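Local coordinates for protein Sso-CP2 metallo-carboxypetidase (Sulfolobus solfataricus, PDB 4MMO) that probably works as a zinc-dependent carboxypeptidase of the M20 family, cutting residues from the C-terminal ends of peptides, at residues A[115-119]-A[427-432]; A[227-233]-A[320-325]; A[313-319]-A[343-348]. All coordinates share one frame; numbering follows the deposited sequence.

From the N terminus, helix 102-121 of the metal-binding part passes first and waits more than 300 residues for helix 417-433, so contact 1 closes the longest loop and encloses the other two. Inside it, the chain builds the dimerisation part: the loop holding 227-233, then the strand 299-312, the connection 313-317, helix 318-331 and the strand 337-348. Contact 2 ties that loop to the helix, and contact 3 ties the start of the helix to the end of the following strand. Their segments alternate along the chain, so they cross, and they touch in space, whereas contact 1 lies about 29 Å and 16 Å from them at the nearest atoms.

Contact 1: residues A[115-119]-A[427-432]; sequences AIKHL and TEEFLK
Leu119 spreads its two methyl branches over helix 417-433. CD1 presses on Leu431 CB at 3.4 Å, while CD2 lies 3.9 Å from Lys432 CE, against the aliphatic length of the lysine. Two helices thus meet with short-segment axes 9.2 Å apart and a crossing angle of -57°, a helix pair of the metal-binding domain. Ala115 provides the close approach. Its CB lies against Thr427 CB at 3.4 Å and also touches the CG of Glu428, the small side chain letting both come close beside the first helix. On the inner side, Ile116 CG1 reaches Leu431 CD1, and both residues continue onto the strand 65-71, against Ile68 and Leu66. That strand leads to the zinc ligand His71, and helix 102-121 carries another, Asp104.

Glu428 works differently from its apolar neighbours. With CG anti to its own carbonyl carbon (chi1 -81°) and the chain extended beyond, its carboxylate reaches along the first helix to the His118 ring. OE2 comes to the ring edge, near its plane, and accepts a hydrogen bond from ND1; the 2.5 Å between His118 ND1 and Glu428 OE2 is very short, and its exact value is doubtful. The bond is bent, and the carboxylate is turned 51° from the ring plane. On the other side of the ring, NE2 is hydrogen-bonded to Glu4. Held between two carboxylates, the imidazole would probably favour its doubly protonated, positive form, so the polar end of this interface likely carries charge, while the Ile116, Leu119 and Leu431 side is apolar.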
loop_
_atom_site.group_PDB
_atom_site.type_symbol
_atom_site.label_atom_id
_atom_site.label_comp_id
_atom_site.label_asym_id
_atom_site.label_seq_id
_atom_site.Cartn_x
_atom_site.Cartn_y
_atom_site.Cartn_z
ATOM N N ALA A 115 25.964 9.415 -36.436
ATOM C CA ALA A 115 27.417 9.560 -36.381
ATOM C C ALA A 115 28.070 8.491 -37.251
ATOM O O ALA A 115 28.949 8.789 -38.058
ATOM C CB ALA A 115 27.919 9.455 -34.950
ATOM N N ILE A 116 27.625 7.248 -37.092
ATOM C CA ILE A 116 28.173 6.139 -37.861
ATOM C C ILE A 116 27.959 6.384 -39.347
ATOM O O ILE A 116 28.850 6.136 -40.161
ATOM C CB ILE A 116 27.533 4.799 -37.450
ATOM C CG1 ILE A 116 27.890 4.474 -35.999
ATOM C CG2 ILE A 116 28.002 3.662 -38.361
ATOM C CD1 ILE A 116 27.084 3.325 -35.404
ATOM N N LYS A 117 26.774 6.879 -39.689
ATOM C CA LYS A 117 26.430 7.183 -41.070
ATOM C C LYS A 117 27.388 8.207 -41.660
ATOM O O LYS A 117 27.859 8.054 -42.787
ATOM C CB LYS A 117 25.009 7.736 -41.146
ATOM C CG LYS A 117 24.544 8.059 -42.554
ATOM C CD LYS A 117 23.216 8.797 -42.540
ATOM C CE LYS A 117 22.520 8.699 -43.885
ATOM N NZ LYS A 117 23.405 9.087 -45.015
ATOM N N HIS A 118 27.654 9.261 -40.901
ATOM C CA HIS A 118 28.519 10.331 -41.368
ATOM C C HIS A 118 29.912 9.792 -41.676
ATOM O O HIS A 118 30.466 10.061 -42.742
ATOM C CB HIS A 118 28.583 11.454 -40.333
ATOM C CG HIS A 118 27.283 12.177 -40.158
ATOM N ND1 HIS A 118 27.104 13.174 -39.221
ATOM C CD2 HIS A 118 26.099 12.048 -40.799
ATOM C CE1 HIS A 118 25.866 13.624 -39.293
ATOM N NE2 HIS A 118 25.232 12.958 -40.243
ATOM N N LEU A 119 30.464 9.009 -40.756
ATOM C CA LEU A 119 31.789 8.438 -40.952
ATOM C C LEU A 119 31.814 7.493 -42.152
ATOM O O LEU A 119 32.773 7.493 -42.918
ATOM C CB LEU A 119 32.259 7.715 -39.689
ATOM C CG LEU A 119 32.471 8.594 -38.452
ATOM C CD1 LEU A 119 33.034 7.767 -37.305
ATOM C CD2 LEU A 119 33.390 9.772 -38.745
ATOM N N THR A 427 29.867 11.322 -30.664
ATOM C CA THR A 427 30.007 9.944 -31.116
ATOM C C THR A 427 31.016 9.855 -32.254
ATOM O O THR A 427 31.829 8.933 -32.304
ATOM C CB THR A 427 28.669 9.364 -31.610
ATOM O OG1 THR A 427 27.674 9.484 -30.583
ATOM C CG2 THR A 427 28.837 7.897 -32.002
ATOM N N GLU A 428 30.932 10.809 -33.178
ATOM C CA GLU A 428 31.851 10.883 -34.308
ATOM C C GLU A 428 33.295 10.961 -33.826
ATOM O O GLU A 428 34.132 10.152 -34.224
ATOM C CB GLU A 428 31.522 12.094 -35.185
ATOM C CG GLU A 428 30.369 11.852 -36.150
ATOM C CD GLU A 428 29.880 13.118 -36.836
ATOM O OE1 GLU A 428 30.204 14.231 -36.369
ATOM O OE2 GLU A 428 29.157 13.000 -37.843
ATOM N N GLU A 429 33.577 11.925 -32.956
ATOM C CA GLU A 429 34.918 12.080 -32.401
ATOM C C GLU A 429 35.337 10.834 -31.634
ATOM O O GLU A 429 36.498 10.427 -31.696
ATOM C CB GLU A 429 34.993 13.304 -31.488
ATOM C CG GLU A 429 35.235 14.613 -32.224
ATOM C CD GLU A 429 36.565 14.633 -32.958
ATOM O OE1 GLU A 429 36.696 15.409 -33.926
ATOM O OE2 GLU A 429 37.479 13.872 -32.566
ATOM N N PHE A 430 34.396 10.216 -30.924
ATOM C CA PHE A 430 34.718 9.009 -30.177
ATOM C C PHE A 430 35.146 7.885 -31.117
ATOM O O PHE A 430 36.110 7.177 -30.839
ATOM C CB PHE A 430 33.544 8.555 -29.309
ATOM C CG PHE A 430 33.634 7.117 -28.889
ATOM C CD1 PHE A 430 34.539 6.721 -27.915
ATOM C CD2 PHE A 430 32.831 6.155 -29.483
ATOM C CE1 PHE A 430 34.637 5.393 -27.536
ATOM C CE2 PHE A 430 32.926 4.827 -29.109
ATOM C CZ PHE A 430 33.830 4.446 -28.133
ATOM N N LEU A 431 34.439 7.736 -32.232
ATOM C CA LEU A 431 34.716 6.659 -33.180
ATOM C C LEU A 431 36.005 6.896 -33.980
ATOM O O LEU A 431 36.632 5.950 -34.444
ATOM C CB LEU A 431 33.540 6.486 -34.150
ATOM C CG LEU A 431 32.199 5.973 -33.591
ATOM C CD1 LEU A 431 31.124 6.090 -34.650
ATOM C CD2 LEU A 431 32.300 4.535 -33.115
ATOM N N LYS A 432 36.375 8.158 -34.168
ATOM C CA LYS A 432 37.610 8.494 -34.873
ATOM C C LYS A 432 38.809 8.204 -33.983
ATOM O O LYS A 432 39.876 7.820 -34.452
ATOM C CB LYS A 432 37.611 9.971 -35.267
ATOM C CG LYS A 432 36.794 10.294 -36.504
ATOM C CD LYS A 432 36.592 11.791 -36.652
ATOM C CE LYS A 432 36.380 12.180 -38.103
ATOM N NZ LYS A 432 35.725 13.510 -38.234
#

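Contact 2: residues A[227-233]-A[320-325]; sequences IEGFYDD and KVFELL
Leu324 lays its branched end over the backbone of a type II beta turn, Ile227 to Phe230, closed by the bond from Phe230 N to Ile227 O. The turn belongs to the loop between helices 207-218 and 239-247, and Leu324 to helix 318-331 of the dimerisation domain, so the contact folds a long loop down onto a helix. CD1 of Leu324 approaches Gly229 O at 3.4 Å, while CD2 rests against the carbonyl oxygen of Glu228, 3.7 Å away. Gly229 stands at the third position of the turn, with phi 90°. A CB there would jam against the carbonyl O of Glu228 and crowd Leu324 CD1; its absence lets the leucine come this close.

Ile227 covers the next part of the helix surface. Its CG2 touches Leu324 CB at 3.9 Å, and its other branch ends with CD1 against Leu325 CD1. Both Ile227 and Leu325 go on to meet Phe310 of the strand 299-312, which places this apolar end between helix and sheet. At the outer end of the contact the chemistry changes: Lys320, fully extended, brings NZ to Asp233 OD1 at 3.4 Å, in a salt bridge whose hydrogen bond is weak. Asp233 OD2 lies 3.5 Å from Lys320 NZ, and both distances are long, so the grip is probably mainly electrostatic. A water spans the gap between backbones by donating to Glu228 O and to Leu324 O.

With CG anti to the backbone N (chi1 -174°), the Phe230 ring is carried toward the helix, which it meets with its edge: Phe230 CE1 lies 3.8 Å from Val321 CG1.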
loop_
_atom_site.group_PDB
_atom_site.type_symbol
_atom_site.label_atom_id
_atom_site.label_comp_id
_atom_site.label_asym_id
_atom_site.label_seq_id
_atom_site.Cartn_x
_atom_site.Cartn_y
_atom_site.Cartn_z
ATOM N N ILE A 227 20.332 -8.711 6.922
ATOM C CA ILE A 227 20.411 -10.057 6.364
ATOM C C ILE A 227 21.824 -10.597 6.552
ATOM O O ILE A 227 22.796 -9.978 6.122
ATOM C CB ILE A 227 20.041 -10.076 4.867
ATOM C CG1 ILE A 227 18.602 -9.597 4.676
ATOM C CG2 ILE A 227 20.199 -11.485 4.287
ATOM C CD1 ILE A 227 18.218 -9.354 3.227
ATOM N N GLU A 228 21.929 -11.748 7.206
ATOM C CA GLU A 228 23.226 -12.351 7.493
ATOM C C GLU A 228 23.979 -12.662 6.203
ATOM O O GLU A 228 23.450 -13.323 5.311
ATOM C CB GLU A 228 23.048 -13.626 8.321
ATOM C CG GLU A 228 24.357 -14.281 8.749
ATOM C CD GLU A 228 24.141 -15.559 9.542
ATOM O OE1 GLU A 228 23.076 -15.695 10.181
ATOM O OE2 GLU A 228 25.034 -16.432 9.521
ATOM N N GLY A 229 25.211 -12.168 6.112
ATOM C CA GLY A 229 26.073 -12.423 4.969
ATOM C C GLY A 229 25.960 -11.406 3.843
ATOM O O GLY A 229 26.691 -11.489 2.858
ATOM N N PHE A 230 25.056 -10.441 3.988
ATOM C CA PHE A 230 24.770 -9.483 2.921
ATOM C C PHE A 230 26.002 -8.684 2.482
ATOM O O PHE A 230 26.209 -8.463 1.289
ATOM C CB PHE A 230 23.664 -8.533 3.376
ATOM C CG PHE A 230 23.190 -7.590 2.311
ATOM C CD1 PHE A 230 22.258 -7.996 1.373
ATOM C CD2 PHE A 230 23.660 -6.288 2.262
ATOM C CE1 PHE A 230 21.817 -7.127 0.397
ATOM C CE2 PHE A 230 23.216 -5.413 1.291
ATOM C CZ PHE A 230 22.295 -5.833 0.356
ATOM N N TYR A 231 26.822 -8.269 3.442
ATOM C CA TYR A 231 27.967 -7.403 3.161
ATOM C C TYR A 231 29.273 -8.164 2.927
ATOM O O TYR A 231 30.276 -7.562 2.554
ATOM C CB TYR A 231 28.162 -6.392 4.299
ATOM C CG TYR A 231 27.050 -5.371 4.398
ATOM C CD1 TYR A 231 27.037 -4.249 3.580
ATOM C CD2 TYR A 231 26.007 -5.533 5.302
ATOM C CE1 TYR A 231 26.022 -3.314 3.659
ATOM C CE2 TYR A 231 24.985 -4.604 5.392
ATOM C CZ TYR A 231 24.995 -3.498 4.568
ATOM O OH TYR A 231 23.979 -2.575 4.651
ATOM N N ASP A 232 29.263 -9.480 3.136
ATOM C CA ASP A 232 30.491 -10.275 3.046
ATOM C C ASP A 232 31.165 -10.178 1.676
ATOM O O ASP A 232 32.389 -10.148 1.584
ATOM C CB ASP A 232 30.211 -11.746 3.374
ATOM C CG ASP A 232 29.888 -11.973 4.844
ATOM O OD1 ASP A 232 30.145 -11.068 5.663
ATOM O OD2 ASP A 232 29.383 -13.066 5.179
ATOM N N ASP A 233 30.363 -10.129 0.618
ATOM C CA ASP A 233 30.889 -10.087 -0.744
ATOM C C ASP A 233 31.172 -8.659 -1.211
ATOM O O ASP A 233 31.669 -8.454 -2.317
ATOM C CB ASP A 233 29.900 -10.750 -1.710
ATOM C CG ASP A 233 29.969 -12.268 -1.678
ATOM O OD1 ASP A 233 30.319 -12.835 -0.621
ATOM O OD2 ASP A 233 29.671 -12.896 -2.716
ATOM N N LYS A 320 22.842 -14.956 -5.216
ATOM C CA LYS A 320 23.300 -15.291 -3.876
ATOM C C LYS A 320 22.528 -14.497 -2.817
ATOM O O LYS A 320 22.126 -15.044 -1.791
ATOM C CB LYS A 320 24.796 -15.028 -3.745
ATOM C CG LYS A 320 25.370 -15.431 -2.403
ATOM C CD LYS A 320 26.888 -15.440 -2.436
ATOM C CE LYS A 320 27.467 -15.872 -1.100
ATOM N NZ LYS A 320 28.955 -15.939 -1.137
ATOM N N VAL A 321 22.319 -13.208 -3.070
ATOM C CA VAL A 321 21.613 -12.353 -2.123
ATOM C C VAL A 321 20.199 -12.880 -1.919
ATOM O O VAL A 321 19.669 -12.843 -0.810
ATOM C CB VAL A 321 21.580 -10.884 -2.603
ATOM C CG1 VAL A 321 20.647 -10.040 -1.739
ATOM C CG2 VAL A 321 22.984 -10.298 -2.582
ATOM N N PHE A 322 19.603 -13.386 -2.994
ATOM C CA PHE A 322 18.274 -13.976 -2.932
ATOM C C PHE A 322 18.262 -15.171 -1.986
ATOM O O PHE A 322 17.306 -15.370 -1.240
ATOM C CB PHE A 322 17.824 -14.410 -4.328
ATOM C CG PHE A 322 16.385 -14.844 -4.401
ATOM C CD1 PHE A 322 15.379 -14.055 -3.864
ATOM C CD2 PHE A 322 16.037 -16.029 -5.027
ATOM C CE1 PHE A 322 14.052 -14.448 -3.937
ATOM C CE2 PHE A 322 14.711 -16.425 -5.107
ATOM C CZ PHE A 322 13.719 -15.633 -4.562
ATOM N N GLU A 323 19.328 -15.964 -2.012
ATOM C CA GLU A 323 19.419 -17.134 -1.145
ATOM C C GLU A 323 19.616 -16.707 0.307
ATOM O O GLU A 323 19.032 -17.297 1.218
ATOM C CB GLU A 323 20.562 -18.058 -1.590
ATOM C CG GLU A 323 20.717 -19.313 -0.739
ATOM C CD GLU A 323 19.442 -20.142 -0.661
ATOM O OE1 GLU A 323 18.708 -20.219 -1.671
ATOM O OE2 GLU A 323 19.171 -20.717 0.416
ATOM N N LEU A 324 20.442 -15.685 0.519
ATOM C CA LEU A 324 20.664 -15.152 1.859
ATOM C C LEU A 324 19.367 -14.579 2.423
ATOM O O LEU A 324 19.044 -14.777 3.594
ATOM C CB LEU A 324 21.741 -14.066 1.838
ATOM C CG LEU A 324 23.164 -14.500 1.484
ATOM C CD1 LEU A 324 24.098 -13.303 1.538
ATOM C CD2 LEU A 324 23.662 -15.598 2.413
ATOM N N LEU A 325 18.627 -13.868 1.580
ATOM C CA LEU A 325 17.338 -13.331 1.974
ATOM C C LEU A 325 16.413 -14.461 2.394
ATOM O O LEU A 325 15.721 -14.366 3.405
ATOM C CB LEU A 325 16.703 -12.552 0.824
ATOM C CG LEU A 325 15.256 -12.112 1.059
ATOM C CD1 LEU A 325 15.172 -11.175 2.257
ATOM C CD2 LEU A 325 14.683 -11.456 -0.186
HETATM O O HOH W 1 20.826 -14.958 5.304
#

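Contact 3: residues A[313-319]-A[343-348]; sequences VPNQDPY and FEYPVR
A beta-alpha-beta crossover has its first turning point here: 313-317 connects the strand 299-312 to the helix that opens at 318-319, and residues 343-348 end the strand to which that helix leads. Asp317 is the N-cap: with CG opposite its backbone N (chi1 -175°), its carboxylate swings alongside Tyr345, and Asp317 OD1 accepts from Tyr319 N at 3.0 Å. No hydrogen bond crosses the contact.

Tyr319 and Phe343 form an offset stack, with centroids 4.2 Å apart and planes only 6° from parallel. Phe343 CB also lies over the tyrosine face as a CH-pi contact. With Phe343 cut back to an alanine, the Tyr319 ring would probably lose its stacking partner and be left freer to turn. Tyr345 presents one face to Pro318, whose CD sits off-centre, 4.2 Å from the centroid of the Tyr345 ring; the Tyr345 OH reaches the edge of the Tyr319 ring. Farther along, the rings of Pro314 and Pro346 lie alongside, running opposite ways, with Pro314 CD 3.8 Å from Pro346 CB. Pro346 CD is tight against Gln316 O, at 3.1 Å. Pro314 CD covers one face of the Arg348 guanidinium, whose NE is bonded to Asn376.

Glu344 points away from the helix start, and its side chain is about 6 Å from that of Glu137, a zinc-binding residue of this protein that holds no metal in this chain. Backbone bonds to Leu182 and Val179 join the strand to 178-190, where Phe343 packs on Leu183. Helix 383-389 lies against Val347 and Tyr345, wedging the segment between both helices and the sheet.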
loop_
_atom_site.group_PDB
_atom_site.type_symbol
_atom_site.label_atom_id
_atom_site.label_comp_id
_atom_site.label_asym_id
_atom_site.label_seq_id
_atom_site.Cartn_x
_atom_site.Cartn_y
_atom_site.Cartn_z
ATOM N N VAL A 313 26.340 -3.838 -5.041
ATOM C CA VAL A 313 27.646 -3.328 -5.435
ATOM C C VAL A 313 28.619 -4.499 -5.502
ATOM O O VAL A 313 28.353 -5.551 -4.923
ATOM C CB VAL A 313 28.162 -2.266 -4.441
ATOM C CG1 VAL A 313 27.192 -1.097 -4.366
ATOM C CG2 VAL A 313 28.368 -2.870 -3.056
ATOM N N PRO A 314 29.747 -4.325 -6.211
ATOM C CA PRO A 314 30.703 -5.429 -6.355
ATOM C C PRO A 314 31.180 -5.932 -4.994
ATOM O O PRO A 314 31.405 -5.077 -4.142
ATOM C CB PRO A 314 31.866 -4.786 -7.119
ATOM C CG PRO A 314 31.261 -3.631 -7.837
ATOM C CD PRO A 314 30.192 -3.114 -6.922
ATOM N N ASN A 315 31.326 -7.240 -4.761
ATOM C CA ASN A 315 31.095 -8.306 -5.734
ATOM C C ASN A 315 29.834 -9.095 -5.400
ATOM O O ASN A 315 29.827 -10.324 -5.469
ATOM C CB ASN A 315 32.293 -9.257 -5.738
ATOM C CG ASN A 315 33.565 -8.588 -6.230
ATOM O OD1 ASN A 315 33.600 -8.026 -7.324
ATOM N ND2 ASN A 315 34.615 -8.635 -5.416
ATOM N N GLN A 316 28.769 -8.397 -5.021
ATOM C CA GLN A 316 27.527 -9.072 -4.655
ATOM C C GLN A 316 26.892 -9.747 -5.866
ATOM O O GLN A 316 26.848 -9.179 -6.958
ATOM C CB GLN A 316 26.530 -8.090 -4.047
ATOM C CG GLN A 316 26.927 -7.543 -2.690
ATOM C CD GLN A 316 25.910 -6.551 -2.173
ATOM O OE1 GLN A 316 25.615 -5.554 -2.833
ATOM N NE2 GLN A 316 25.343 -6.830 -1.002
ATOM N N ASP A 317 26.406 -10.966 -5.652
ATOM C CA ASP A 317 25.720 -11.739 -6.675
ATOM C C ASP A 317 24.234 -11.741 -6.325
ATOM O O ASP A 317 23.860 -12.192 -5.244
ATOM C CB ASP A 317 26.270 -13.169 -6.680
ATOM C CG ASP A 317 25.691 -14.027 -7.790
ATOM O OD1 ASP A 317 24.557 -13.768 -8.248
ATOM O OD2 ASP A 317 26.382 -14.982 -8.201
ATOM N N PRO A 318 23.378 -11.244 -7.234
ATOM C CA PRO A 318 21.954 -11.149 -6.897
ATOM C C PRO A 318 21.319 -12.500 -6.584
ATOM O O PRO A 318 20.473 -12.588 -5.690
ATOM C CB PRO A 318 21.336 -10.531 -8.157
ATOM C CG PRO A 318 22.309 -10.814 -9.241
ATOM C CD PRO A 318 23.648 -10.757 -8.598
ATOM N N TYR A 319 21.728 -13.544 -7.296
ATOM C CA TYR A 319 21.213 -14.880 -7.025
ATOM C C TYR A 319 21.651 -15.355 -5.639
ATOM O O TYR A 319 20.913 -16.054 -4.953
ATOM C CB TYR A 319 21.658 -15.861 -8.113
ATOM C CG TYR A 319 21.067 -15.541 -9.468
ATOM C CD1 TYR A 319 19.780 -15.941 -9.793
ATOM C CD2 TYR A 319 21.793 -14.832 -10.418
ATOM C CE1 TYR A 319 19.230 -15.649 -11.022
ATOM C CE2 TYR A 319 21.246 -14.533 -11.657
ATOM C CZ TYR A 319 19.962 -14.946 -11.950
ATOM O OH TYR A 319 19.401 -14.663 -13.176
ATOM N N PHE A 343 17.185 -10.009 -11.815
ATOM C CA PHE A 343 18.521 -10.234 -11.282
ATOM C C PHE A 343 19.533 -9.522 -12.177
ATOM O O PHE A 343 19.621 -9.808 -13.368
ATOM C CB PHE A 343 18.842 -11.731 -11.221
ATOM C CG PHE A 343 17.877 -12.536 -10.389
ATOM C CD1 PHE A 343 16.677 -12.979 -10.923
ATOM C CD2 PHE A 343 18.178 -12.864 -9.078
ATOM C CE1 PHE A 343 15.789 -13.723 -10.161
ATOM C CE2 PHE A 343 17.297 -13.608 -8.312
ATOM C CZ PHE A 343 16.100 -14.037 -8.855
ATOM N N GLU A 344 20.271 -8.575 -11.606
ATOM C CA GLU A 344 21.286 -7.831 -12.352
ATOM C C GLU A 344 22.569 -7.787 -11.538
ATOM O O GLU A 344 22.532 -7.614 -10.323
ATOM C CB GLU A 344 20.808 -6.407 -12.649
ATOM C CG GLU A 344 19.517 -6.321 -13.455
ATOM C CD GLU A 344 19.764 -6.084 -14.935
ATOM O OE1 GLU A 344 20.570 -6.828 -15.535
ATOM O OE2 GLU A 344 19.156 -5.144 -15.495
ATOM N N TYR A 345 23.701 -7.957 -12.208
ATOM C CA TYR A 345 24.995 -7.946 -11.535
ATOM C C TYR A 345 25.538 -6.524 -11.435
ATOM O O TYR A 345 25.367 -5.732 -12.361
ATOM C CB TYR A 345 26.003 -8.809 -12.302
ATOM C CG TYR A 345 25.682 -10.286 -12.315
ATOM C CD1 TYR A 345 24.873 -10.833 -13.302
ATOM C CD2 TYR A 345 26.196 -11.136 -11.345
ATOM C CE1 TYR A 345 24.583 -12.182 -13.319
ATOM C CE2 TYR A 345 25.907 -12.488 -11.352
ATOM C CZ TYR A 345 25.103 -13.006 -12.342
ATOM O OH TYR A 345 24.814 -14.353 -12.355
ATOM N N PRO A 346 26.203 -6.191 -10.315
ATOM C CA PRO A 346 26.927 -4.917 -10.258
ATOM C C PRO A 346 28.189 -4.982 -11.109
ATOM O O PRO A 346 28.683 -6.081 -11.367
ATOM C CB PRO A 346 27.296 -4.793 -8.780
ATOM C CG PRO A 346 27.401 -6.198 -8.311
ATOM C CD PRO A 346 26.340 -6.953 -9.062
ATOM N N VAL A 347 28.699 -3.825 -11.529
ATOM C CA VAL A 347 29.850 -3.756 -12.425
ATOM C C VAL A 347 30.660 -2.497 -12.162
ATOM O O VAL A 347 30.098 -1.434 -11.902
ATOM C CB VAL A 347 29.409 -3.712 -13.906
ATOM C CG1 VAL A 347 30.610 -3.527 -14.836
ATOM C CG2 VAL A 347 28.657 -4.961 -14.284
ATOM N N ARG A 348 31.980 -2.632 -12.246
ATOM C CA ARG A 348 32.892 -1.496 -12.235
ATOM C C ARG A 348 34.080 -1.819 -13.123
ATOM O O ARG A 348 34.728 -2.848 -12.941
ATOM C CB ARG A 348 33.375 -1.196 -10.821
ATOM C CG ARG A 348 32.471 -0.267 -10.060
ATOM C CD ARG A 348 32.965 -0.050 -8.652
ATOM N NE ARG A 348 31.947 0.605 -7.839
ATOM C CZ ARG A 348 31.818 0.456 -6.525
ATOM N NH1 ARG A 348 32.649 -0.328 -5.847
ATOM N NH2 ARG A 348 30.852 1.098 -5.887
#